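Local coordinates for protein putative uronate isomerase (Thermotoga maritima, PDB 4NAR) that belongs to the lactate racemase family and may interconvert the stereoisomers of lactate, at residues A[137-142]-A[208-213]. Residues are numbered along the deposited sequence; the frame is centred on the assembly and turned at random.
Sequences LLFEDF and EMIFEK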
# COMPACT_ATOMS: atom_id res chain seq x y z
N LEU A 137 6.73 -8.92 -17.61
CA LEU A 137 6.56 -7.75 -18.48
C LEU A 137 7.69 -6.73 -18.36
O LEU A 137 8.09 -6.12 -19.36
CB LEU A 137 5.22 -7.05 -18.26
CG LEU A 137 4.04 -7.52 -19.11
CD1 LEU A 137 2.76 -6.92 -18.53
CD2 LEU A 137 4.20 -7.09 -20.57
N LEU A 138 8.22 -6.55 -17.15
CA LEU A 138 9.37 -5.65 -16.95
C LEU A 138 10.54 -5.89 -17.89
O LEU A 138 11.32 -4.97 -18.13
CB LEU A 138 9.89 -5.72 -15.52
CG LEU A 138 8.97 -5.03 -14.52
CD1 LEU A 138 9.67 -4.95 -13.17
CD2 LEU A 138 8.54 -3.65 -15.04
N PHE A 139 10.66 -7.10 -18.43
CA PHE A 139 11.85 -7.47 -19.19
C PHE A 139 11.62 -7.73 -20.67
O PHE A 139 12.51 -8.23 -21.36
CB PHE A 139 12.55 -8.66 -18.53
CG PHE A 139 12.69 -8.49 -17.05
CD1 PHE A 139 13.58 -7.55 -16.52
CD2 PHE A 139 11.87 -9.21 -16.18
CE1 PHE A 139 13.68 -7.36 -15.15
CE2 PHE A 139 11.96 -9.02 -14.80
CZ PHE A 139 12.87 -8.09 -14.28
N GLU A 140 10.43 -7.39 -21.15
CA GLU A 140 10.12 -7.49 -22.58
C GLU A 140 10.70 -6.30 -23.36
O GLU A 140 11.31 -5.41 -22.76
CB GLU A 140 8.61 -7.60 -22.79
CG GLU A 140 7.97 -8.42 -21.70
CD GLU A 140 6.93 -9.38 -22.22
OE1 GLU A 140 6.32 -9.07 -23.28
OE2 GLU A 140 6.73 -10.44 -21.58
N ASP A 141 10.53 -6.30 -24.68
CA ASP A 141 11.13 -5.26 -25.52
C ASP A 141 10.45 -3.89 -25.41
O ASP A 141 9.89 -3.38 -26.39
CB ASP A 141 11.19 -5.72 -26.99
CG ASP A 141 9.81 -6.15 -27.53
OD1 ASP A 141 8.82 -6.16 -26.76
OD2 ASP A 141 9.72 -6.51 -28.74
N PHE A 142 10.49 -3.27 -24.23
CA PHE A 142 9.93 -1.92 -24.10
C PHE A 142 10.99 -0.85 -24.30
O PHE A 142 12.15 -1.03 -23.93
CB PHE A 142 9.19 -1.72 -22.77
CG PHE A 142 7.90 -2.48 -22.68
CD1 PHE A 142 6.81 -2.11 -23.48
CD2 PHE A 142 7.77 -3.58 -21.83
CE1 PHE A 142 5.61 -2.82 -23.43
CE2 PHE A 142 6.56 -4.30 -21.77
CZ PHE A 142 5.48 -3.92 -22.57
N GLU A 208 17.47 -3.26 -6.87
CA GLU A 208 18.74 -3.09 -7.55
C GLU A 208 18.93 -4.18 -8.61
O GLU A 208 19.25 -3.89 -9.76
CB GLU A 208 19.88 -3.18 -6.55
CG GLU A 208 20.43 -1.84 -6.15
CD GLU A 208 21.77 -1.97 -5.45
OE1 GLU A 208 21.80 -2.42 -4.27
OE2 GLU A 208 22.80 -1.63 -6.09
N MSE A 209 18.70 -5.43 -8.21
CA MSE A 209 18.86 -6.56 -9.12
C MSE A 209 17.83 -6.51 -10.26
O MSE A 209 18.10 -6.97 -11.38
CB MSE A 209 18.74 -7.87 -8.35
CG MSE A 209 20.06 -8.41 -7.80
SE MSE A 209 19.71 -9.92 -6.61
CE MSE A 209 19.00 -8.90 -5.11
N ILE A 210 16.66 -5.95 -9.96
CA ILE A 210 15.61 -5.80 -10.94
C ILE A 210 16.00 -4.77 -11.99
O ILE A 210 15.98 -5.06 -13.19
CB ILE A 210 14.26 -5.41 -10.26
CG1 ILE A 210 13.78 -6.56 -9.37
CG2 ILE A 210 13.19 -5.01 -11.30
CD1 ILE A 210 12.51 -6.25 -8.60
N PHE A 211 16.37 -3.56 -11.55
CA PHE A 211 16.67 -2.49 -12.51
C PHE A 211 17.89 -2.76 -13.37
O PHE A 211 18.01 -2.23 -14.49
CB PHE A 211 16.75 -1.14 -11.82
CG PHE A 211 15.41 -0.55 -11.55
CD1 PHE A 211 14.92 0.48 -12.34
CD2 PHE A 211 14.60 -1.07 -10.54
CE1 PHE A 211 13.65 1.01 -12.10
CE2 PHE A 211 13.35 -0.56 -10.30
CZ PHE A 211 12.87 0.48 -11.07
N GLU A 212 18.78 -3.59 -12.85
CA GLU A 212 19.91 -4.10 -13.62
C GLU A 212 19.43 -4.85 -14.87
O GLU A 212 19.99 -4.66 -15.95
CB GLU A 212 20.72 -5.04 -12.75
CG GLU A 212 22.18 -4.64 -12.58
CD GLU A 212 23.09 -5.85 -12.48
OE1 GLU A 212 22.69 -6.85 -11.83
OE2 GLU A 212 24.18 -5.82 -13.09
N LYS A 213 18.42 -5.69 -14.73
CA LYS A 213 17.97 -6.52 -15.85
C LYS A 213 17.01 -5.81 -16.82
O LYS A 213 16.82 -6.25 -17.96
CB LYS A 213 17.39 -7.84 -15.35
CG LYS A 213 18.43 -8.78 -14.73
CD LYS A 213 19.51 -9.16 -15.76
CE LYS A 213 20.93 -8.89 -15.21
NZ LYS A 213 21.89 -8.49 -16.30
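Ile210 is the first residue of 208-213 to meet the loop 137-142, and it does so in two ways. Its CG2 methyl, anti to the backbone N while CG1 runs beside it (chi1 -65°), rests on Leu138 CD1 at 4.0 Å and more loosely on Phe139 CZ at 4.3 Å. Its carbonyl oxygen lies at the rim of the Phe139 ring, near the ring plane, 3.8 Å from CE1. That oxygen also accepts the Lys213 N-H at 3.0 Å, which satisfies it within its own segment; its approach to the ring edge is a van der Waals contact. Within the loop itself, Leu138 CB stands over the centre of one face of the Phe139 ring, 3.8 Å above the plane. Farther along, Lys213 lays its aliphatic root against the aromatic group, with CB 3.7 Å from Phe139 CE1, approaching obliquely; the backbone O of Lys213 comes to 3.8 Å from Phe139 CD1. The rest of the lysine bends away. Were Phe139 an alanine, the Ile210 carbonyl and Lys213 CB would probably lose their aromatic neighbour, and a gap would open between loop and helix. Strands 107-113 and 130-135 add to this apolar cluster: Val110 and Val134 touch both Phe139 and Ile210. No hydrogen bond joins the two segments; the contact exemplifies apolar packing of a helix against a strand-connecting loop in an alpha/beta domain, where the loop leads into strand 144-150 and helix 198-213 lies in the connection from that strand to its parallel neighbour 217-227.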